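Local structure of telomerase reverse transcriptase (Candida tropicalis MYA-3404, 6ZD1) at residues 298-306 against 476-484; 305-313 against 607-615. The protein probably extends chromosome ends by reverse transcription, adding short telomeric DNA repeats copied from a template within its RNA component. All coordinates share one frame; numbering follows the deposited sequence.

Interaction 1 of 2, residues 298-306 against 476-484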
loop_
_atom_site.group_PDB
_atom_site.type_symbol
_atom_site.label_atom_id
_atom_site.label_comp_id
_atom_site.label_asym_id
_atom_site.label_seq_id
_atom_site.Cartn_x
_atom_site.Cartn_y
_atom_site.Cartn_z
ATOM N N SER A 298 26.261 6.035 -13.758
ATOM C CA SER A 298 27.229 5.629 -14.772
ATOM C C SER A 298 26.720 5.927 -16.178
ATOM O O SER A 298 27.351 6.670 -16.939
ATOM C CB SER A 298 27.544 4.138 -14.629
ATOM O OG SER A 298 27.846 3.801 -13.288
ATOM N N ASP A 299 25.586 5.343 -16.542
ATOM C CA ASP A 299 25.071 5.446 -17.897
ATOM C C ASP A 299 24.157 6.653 -18.053
ATOM O O ASP A 299 23.421 7.029 -17.135
ATOM C CB ASP A 299 24.316 4.175 -18.282
ATOM C CG ASP A 299 24.921 3.483 -19.482
ATOM O OD1 ASP A 299 25.995 2.861 -19.330
ATOM O OD2 ASP A 299 24.327 3.567 -20.578
HETATM N N MSE A 300 24.194 7.243 -19.242
HETATM C CA MSE A 300 23.295 8.335 -19.571
HETATM C C MSE A 300 21.938 7.760 -19.957
HETATM O O MSE A 300 20.906 8.420 -19.819
HETATM C CB MSE A 300 23.870 9.189 -20.705
HETATM C CG MSE A 300 25.297 9.666 -20.460
HETATM SE SE MSE A 300 25.843 11.138 -21.626
HETATM C CE MSE A 300 27.019 10.178 -22.853
ATOM N N GLY A 301 21.948 6.510 -20.424
ATOM C CA GLY A 301 20.715 5.847 -20.811
ATOM C C GLY A 301 19.823 5.470 -19.648
ATOM O O GLY A 301 18.628 5.223 -19.853
ATOM N N HIS A 302 20.367 5.438 -18.432
ATOM C CA HIS A 302 19.582 5.090 -17.256
ATOM C C HIS A 302 19.101 6.303 -16.477
ATOM O O HIS A 302 18.214 6.159 -15.628
ATOM C CB HIS A 302 20.390 4.187 -16.317
ATOM C CG HIS A 302 20.641 2.819 -16.865
ATOM N ND1 HIS A 302 21.510 2.581 -17.907
ATOM C CD2 HIS A 302 20.132 1.612 -16.518
ATOM C CE1 HIS A 302 21.532 1.289 -18.175
ATOM N NE2 HIS A 302 20.703 0.679 -17.348
ATOM N N ARG A 303 19.665 7.484 -16.737
ATOM C CA ARG A 303 19.156 8.688 -16.088
ATOM C C ARG A 303 17.732 8.992 -16.534
ATOM O O ARG A 303 16.958 9.591 -15.775
ATOM C CB ARG A 303 20.074 9.873 -16.375
ATOM C CG ARG A 303 20.070 10.929 -15.281
ATOM C CD ARG A 303 20.939 12.122 -15.647
ATOM N NE ARG A 303 22.296 11.732 -16.023
ATOM C CZ ARG A 303 22.743 11.692 -17.276
ATOM N NH1 ARG A 303 21.939 12.019 -18.279
ATOM N NH2 ARG A 303 23.993 11.324 -17.525
ATOM N N SER A 304 17.363 8.570 -17.746
ATOM C CA SER A 304 15.993 8.751 -18.209
ATOM C C SER A 304 14.998 7.953 -17.377
ATOM O O SER A 304 13.820 8.321 -17.316
ATOM C CB SER A 304 15.885 8.359 -19.684
ATOM O OG SER A 304 16.784 9.115 -20.481
ATOM N N SER A 305 15.445 6.887 -16.717
ATOM C CA SER A 305 14.572 6.099 -15.855
ATOM C C SER A 305 14.434 6.797 -14.506
ATOM O O SER A 305 15.411 6.922 -13.761
ATOM C CB SER A 305 15.121 4.682 -15.688
ATOM O OG SER A 305 15.134 3.990 -16.926
ATOM N N VAL A 306 13.221 7.242 -14.192
ATOM C CA VAL A 306 12.950 8.079 -13.029
ATOM C C VAL A 306 12.192 7.261 -11.990
ATOM O O VAL A 306 11.328 6.446 -12.336
ATOM C CB VAL A 306 12.166 9.339 -13.443
ATOM C CG1 VAL A 306 11.361 9.884 -12.293
ATOM C CG2 VAL A 306 13.121 10.401 -13.963
ATOM N N LEU A 476 14.651 -4.429 -16.155
ATOM C CA LEU A 476 14.456 -4.698 -17.577
ATOM C C LEU A 476 14.164 -3.416 -18.351
ATOM O O LEU A 476 14.770 -3.162 -19.400
ATOM C CB LEU A 476 13.327 -5.717 -17.769
ATOM C CG LEU A 476 13.012 -6.111 -19.217
ATOM C CD1 LEU A 476 14.269 -6.549 -19.948
ATOM C CD2 LEU A 476 11.964 -7.206 -19.286
ATOM N N TYR A 477 13.247 -2.585 -17.845
ATOM C CA TYR A 477 12.887 -1.372 -18.576
ATOM C C TYR A 477 14.007 -0.335 -18.545
ATOM O O TYR A 477 14.166 0.427 -19.506
ATOM C CB TYR A 477 11.584 -0.782 -18.029
ATOM C CG TYR A 477 10.321 -1.435 -18.569
ATOM C CD1 TYR A 477 10.377 -2.597 -19.333
ATOM C CD2 TYR A 477 9.073 -0.876 -18.327
ATOM C CE1 TYR A 477 9.220 -3.188 -19.828
ATOM C CE2 TYR A 477 7.914 -1.459 -18.816
ATOM C CZ TYR A 477 7.992 -2.613 -19.564
ATOM O OH TYR A 477 6.839 -3.188 -20.050
ATOM N N SER A 478 14.798 -0.286 -17.470
ATOM C CA SER A 478 15.978 0.575 -17.485
ATOM C C SER A 478 16.973 0.107 -18.537
ATOM O O SER A 478 17.527 0.922 -19.285
ATOM C CB SER A 478 16.640 0.605 -16.106
ATOM O OG SER A 478 15.768 1.147 -15.126
ATOM N N THR A 479 17.212 -1.205 -18.600
ATOM C CA THR A 479 18.066 -1.769 -19.638
ATOM C C THR A 479 17.491 -1.513 -21.025
ATOM O O THR A 479 18.228 -1.178 -21.960
ATOM C CB THR A 479 18.240 -3.269 -19.402
ATOM O OG1 THR A 479 18.822 -3.485 -18.111
ATOM C CG2 THR A 479 19.137 -3.882 -20.467
HETATM N N MSE A 480 16.183 -1.683 -21.178
HETATM C CA MSE A 480 15.518 -1.472 -22.455
HETATM C C MSE A 480 15.644 -0.027 -22.921
HETATM O O MSE A 480 16.018 0.231 -24.063
HETATM C CB MSE A 480 14.044 -1.857 -22.352
HETATM C CG MSE A 480 13.264 -1.658 -23.639
HETATM SE SE MSE A 480 11.343 -1.894 -23.406
HETATM C CE MSE A 480 11.001 -0.423 -22.167
ATOM N N VAL A 481 15.339 0.914 -22.021
ATOM C CA VAL A 481 15.413 2.330 -22.374
ATOM C C VAL A 481 16.836 2.708 -22.766
ATOM O O VAL A 481 17.052 3.471 -23.715
ATOM C CB VAL A 481 14.891 3.197 -21.212
ATOM C CG1 VAL A 481 15.292 4.650 -21.404
ATOM C CG2 VAL A 481 13.378 3.079 -21.099
ATOM N N SER A 482 17.827 2.136 -22.077
ATOM C CA SER A 482 19.213 2.542 -22.286
ATOM C C SER A 482 19.769 2.021 -23.604
ATOM O O SER A 482 20.585 2.698 -24.239
ATOM C CB SER A 482 20.075 2.058 -21.120
ATOM O OG SER A 482 21.446 2.342 -21.337
ATOM N N LYS A 483 19.340 0.836 -24.038
ATOM C CA LYS A 483 19.861 0.247 -25.264
ATOM C C LYS A 483 19.054 0.640 -26.490
ATOM O O LYS A 483 19.595 0.660 -27.602
ATOM C CB LYS A 483 19.883 -1.283 -25.161
ATOM C CG LYS A 483 20.731 -1.841 -24.026
ATOM C CD LYS A 483 20.856 -3.361 -24.127
ATOM C CE LYS A 483 19.493 -4.042 -24.116
ATOM N NZ LYS A 483 19.600 -5.527 -24.201
ATOM N N GLU A 484 17.775 0.956 -26.312
ATOM C CA GLU A 484 16.883 1.184 -27.437
ATOM C C GLU A 484 16.793 2.648 -27.855
ATOM O O GLU A 484 16.542 2.922 -29.032
ATOM C CB GLU A 484 15.489 0.642 -27.103
ATOM C CG GLU A 484 15.395 -0.882 -27.080
ATOM C CD GLU A 484 15.598 -1.510 -28.449
ATOM O OE1 GLU A 484 15.351 -0.825 -29.465
ATOM O OE2 GLU A 484 16.004 -2.691 -28.509
#
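G301 and S482 show how a loop of the reverse transcriptase domain can settle closely on a helix: their CA atoms lie 3.9 Å apart, and because G301 has no side chain its CA can come within 3.6 Å of S482 OG. The loop joins helices 263-298 and 309-326 and makes a type I beta turn from H302 to S305. Its partner, helix 469-484, rests on strand 495-500 of the four-stranded antiparallel sheet, consistent with the palm of a polymerase.

The tight part is the buried face made by H302, S305, S478, V481 and S482. S478 O sits over one face of the H302 imidazole, displaced toward the ring's rim, and the CE1 corner of H302 comes within 3.4 Å of S482 CB. With chi1 at 165°, V481 CG1 swings away from its own backbone N and toward the loop, reaching G301 O at 3.7 Å and S304 CB at 4.1 Å. V481 also meets L497 and R499 of strand 495-500. The hydroxyl of S304 turns instead to W489.

At D299 the margin is looser and partly open to solvent. There a single carboxylate oxygen, D299 OD2, approaches S482 OG to 3.2 Å.

Polar links across the buried part are sparse. S478 OG is held chiefly by the D474 carbonyl, R499 bonds S305 OG, and between the segments S305 OG gives S478 OG a weak hydrogen bond of 3.4 Å.

Interaction 2 of 2, residues 305-313 against 607-615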
loop_
_atom_site.group_PDB
_atom_site.type_symbol
_atom_site.label_atom_id
_atom_site.label_comp_id
_atom_site.label_asym_id
_atom_site.label_seq_id
_atom_site.Cartn_x
_atom_site.Cartn_y
_atom_site.Cartn_z
ATOM N N SER A 305 15.445 6.887 -16.717
ATOM C CA SER A 305 14.572 6.099 -15.855
ATOM C C SER A 305 14.434 6.797 -14.506
ATOM O O SER A 305 15.411 6.922 -13.761
ATOM C CB SER A 305 15.121 4.682 -15.688
ATOM O OG SER A 305 15.134 3.990 -16.926
ATOM N N VAL A 306 13.221 7.242 -14.192
ATOM C CA VAL A 306 12.950 8.079 -13.029
ATOM C C VAL A 306 12.192 7.261 -11.990
ATOM O O VAL A 306 11.328 6.446 -12.336
ATOM C CB VAL A 306 12.166 9.339 -13.443
ATOM C CG1 VAL A 306 11.361 9.884 -12.293
ATOM C CG2 VAL A 306 13.121 10.401 -13.963
ATOM N N ASN A 307 12.506 7.490 -10.715
ATOM C CA ASN A 307 12.018 6.631 -9.647
ATOM C C ASN A 307 10.738 7.125 -8.979
ATOM O O ASN A 307 10.133 6.364 -8.219
ATOM C CB ASN A 307 13.108 6.454 -8.584
ATOM C CG ASN A 307 14.339 5.751 -9.128
ATOM O OD1 ASN A 307 14.246 4.924 -10.038
ATOM N ND2 ASN A 307 15.500 6.077 -8.574
ATOM N N SER A 308 10.292 8.353 -9.239
ATOM C CA SER A 308 9.123 8.869 -8.536
ATOM C C SER A 308 8.477 9.982 -9.352
ATOM O O SER A 308 9.047 10.480 -10.326
ATOM C CB SER A 308 9.498 9.369 -7.137
ATOM O OG SER A 308 10.397 10.464 -7.204
ATOM N N THR A 309 7.265 10.369 -8.936
ATOM C CA THR A 309 6.525 11.402 -9.657
ATOM C C THR A 309 7.173 12.774 -9.493
ATOM O O THR A 309 7.341 13.512 -10.472
ATOM C CB THR A 309 5.069 11.440 -9.189
ATOM O OG1 THR A 309 4.346 10.358 -9.792
ATOM C CG2 THR A 309 4.414 12.758 -9.579
ATOM N N ASN A 310 7.531 13.142 -8.260
ATOM C CA ASN A 310 8.176 14.432 -8.046
ATOM C C ASN A 310 9.468 14.544 -8.844
ATOM O O ASN A 310 9.839 15.643 -9.272
ATOM C CB ASN A 310 8.457 14.659 -6.561
ATOM C CG ASN A 310 7.193 14.711 -5.730
ATOM O OD1 ASN A 310 6.118 14.323 -6.186
ATOM N ND2 ASN A 310 7.317 15.184 -4.496
ATOM N N GLU A 311 10.160 13.422 -9.063
ATOM C CA GLU A 311 11.360 13.475 -9.890
ATOM C C GLU A 311 11.011 13.753 -11.346
ATOM O O GLU A 311 11.774 14.430 -12.045
ATOM C CB GLU A 311 12.161 12.177 -9.764
ATOM C CG GLU A 311 13.671 12.398 -9.791
ATOM C CD GLU A 311 14.463 11.137 -10.089
ATOM O OE1 GLU A 311 15.113 11.086 -11.156
ATOM O OE2 GLU A 311 14.442 10.202 -9.260
ATOM N N VAL A 312 9.859 13.259 -11.811
ATOM C CA VAL A 312 9.392 13.599 -13.154
ATOM C C VAL A 312 9.183 15.104 -13.268
ATOM O O VAL A 312 9.633 15.742 -14.225
ATOM C CB VAL A 312 8.103 12.822 -13.486
ATOM C CG1 VAL A 312 7.411 13.415 -14.705
ATOM C CG2 VAL A 312 8.409 11.347 -13.704
ATOM N N ALA A 313 8.534 15.696 -12.262
ATOM C CA ALA A 313 8.275 17.130 -12.285
ATOM C C ALA A 313 9.571 17.928 -12.247
ATOM O O ALA A 313 9.740 18.889 -13.005
ATOM C CB ALA A 313 7.377 17.511 -11.110
ATOM N N ASN A 607 6.838 -0.658 -5.680
ATOM C CA ASN A 607 7.265 0.732 -5.741
ATOM C C ASN A 607 8.667 0.871 -5.164
ATOM O O ASN A 607 9.127 0.038 -4.379
ATOM C CB ASN A 607 6.314 1.661 -4.966
ATOM C CG ASN A 607 4.856 1.392 -5.263
ATOM O OD1 ASN A 607 4.300 1.909 -6.232
ATOM N ND2 ASN A 607 4.223 0.587 -4.420
ATOM N N SER A 608 9.334 1.951 -5.558
ATOM C CA SER A 608 10.613 2.316 -4.973
ATOM C C SER A 608 10.394 3.040 -3.648
ATOM O O SER A 608 9.293 3.496 -3.335
ATOM C CB SER A 608 11.415 3.200 -5.927
ATOM O OG SER A 608 10.775 4.450 -6.119
ATOM N N LEU A 609 11.468 3.125 -2.856
ATOM C CA LEU A 609 11.385 3.828 -1.579
ATOM C C LEU A 609 11.077 5.306 -1.774
ATOM O O LEU A 609 10.327 5.896 -0.989
ATOM C CB LEU A 609 12.682 3.658 -0.794
ATOM C CG LEU A 609 12.729 2.473 0.166
ATOM C CD1 LEU A 609 13.912 2.601 1.114
ATOM C CD2 LEU A 609 11.426 2.361 0.938
ATOM N N GLU A 610 11.649 5.924 -2.815
ATOM C CA GLU A 610 11.354 7.329 -3.077
ATOM C C GLU A 610 9.880 7.528 -3.391
ATOM O O GLU A 610 9.299 8.557 -3.028
ATOM C CB GLU A 610 12.206 7.855 -4.237
ATOM C CG GLU A 610 13.707 7.710 -4.053
ATOM C CD GLU A 610 14.250 6.426 -4.653
ATOM O OE1 GLU A 610 15.413 6.075 -4.360
ATOM O OE2 GLU A 610 13.515 5.769 -5.422
ATOM N N THR A 611 9.258 6.545 -4.049
ATOM C CA THR A 611 7.824 6.611 -4.302
ATOM C C THR A 611 7.032 6.375 -3.024
ATOM O O THR A 611 6.051 7.079 -2.758
ATOM C CB THR A 611 7.434 5.595 -5.375
ATOM O OG1 THR A 611 7.991 5.996 -6.633
ATOM C CG2 THR A 611 5.917 5.501 -5.499
ATOM N N ILE A 612 7.444 5.395 -2.214
ATOM C CA ILE A 612 6.786 5.183 -0.927
ATOM C C ILE A 612 6.895 6.438 -0.074
ATOM O O ILE A 612 5.910 6.901 0.512
ATOM C CB ILE A 612 7.385 3.968 -0.200
ATOM C CG1 ILE A 612 7.006 2.675 -0.913
ATOM C CG2 ILE A 612 6.908 3.930 1.244
ATOM C CD1 ILE A 612 7.616 1.449 -0.279
ATOM N N ARG A 613 8.089 7.027 -0.029
ATOM C CA ARG A 613 8.305 8.197 0.812
ATOM C C ARG A 613 7.444 9.363 0.349
ATOM O O ARG A 613 6.708 9.958 1.146
ATOM C CB ARG A 613 9.787 8.561 0.801
ATOM C CG ARG A 613 10.099 9.951 1.297
ATOM C CD ARG A 613 10.617 10.810 0.163
ATOM N NE ARG A 613 11.189 12.056 0.655
ATOM C CZ ARG A 613 11.899 12.893 -0.092
ATOM N NH1 ARG A 613 12.121 12.613 -1.370
ATOM N NH2 ARG A 613 12.388 14.006 0.438
ATOM N N GLU A 614 7.470 9.661 -0.955
ATOM C CA GLU A 614 6.712 10.799 -1.470
ATOM C C GLU A 614 5.211 10.616 -1.274
ATOM O O GLU A 614 4.488 11.600 -1.075
ATOM C CB GLU A 614 7.047 11.030 -2.945
ATOM C CG GLU A 614 8.448 11.600 -3.162
ATOM C CD GLU A 614 8.836 11.675 -4.625
ATOM O OE1 GLU A 614 7.939 11.555 -5.492
ATOM O OE2 GLU A 614 10.041 11.848 -4.911
ATOM N N ASN A 615 4.724 9.375 -1.304
ATOM C CA ASN A 615 3.307 9.139 -1.037
ATOM C C ASN A 615 2.973 9.447 0.413
ATOM O O ASN A 615 1.962 10.095 0.707
ATOM C CB ASN A 615 2.942 7.698 -1.379
ATOM C CG ASN A 615 3.034 7.422 -2.857
ATOM O OD1 ASN A 615 2.537 8.195 -3.679
ATOM N ND2 ASN A 615 3.689 6.325 -3.211
#
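N307 and S308 bring the start of helix 309-326 against the first turns of helix 609-637, the two short axes crossing at 93° and approaching to 10.4 Å, with the CA atoms of S308 and T611 5.0 Å apart. This is an example of two helix N-termini meeting through polar side chains and main-chain groups.

At one end the N307 carbonyl is the acceptor. T611 OG1 donates to N307 O at 2.7 Å, lying in the plane of that carbonyl. S608 OG is also close to N307 O, at 2.9 Å, though its proton could go to E610 OE2 instead. S608 is the N-cap of its own helix, its OG taking a weak bond from T611 N. The bent side chain of E610 brings OE2 to 3.3 Å from N307 CB.

At the other end E614 reaches across with its chain extended beyond CG (chi2 173°) and sets its carboxylate at the start of helix 309-326. S308, the N-cap residue, donates from OG to E614 OE2 at 2.7 Å, while N310 N donates to E614 OE1 at 3.2 Å. Both donors come from the syn side but from well out of the carboxylate plane. The N310 amide stacks on that carboxylate, their planes 21° apart.

A carboxylate gripped through both oxygens at a helix N-terminus would probably be stabilised as an anion by the helix dipole and the N-cap hydroxyl, although the like-charged E311, its OE2 6.4 Å from E614 OE2, would probably work in the opposite sense.

How the interactions relate
The two contacts use successive parts of one connection, sharing S305 and V306, and their centres lie about 16 Å apart. Interaction 1 is a buried contact inside the reverse transcriptase domain, where the loop meets helix 469-484 largely by close van der Waals packing and a weak hydroxyl link. Interaction 2 is more exposed to solvent, although it lies closer to the centre of the chain, and joins the start of helix 309-326 to helix 609-637; its hold comes from hydroxyls, a carbonyl and a carboxylate. Between them V306 pairs through its backbone with R499. Strand 495-500 thus backs both, touching V481 of interaction 1 and, on the helix that follows the loop, T309 and V312.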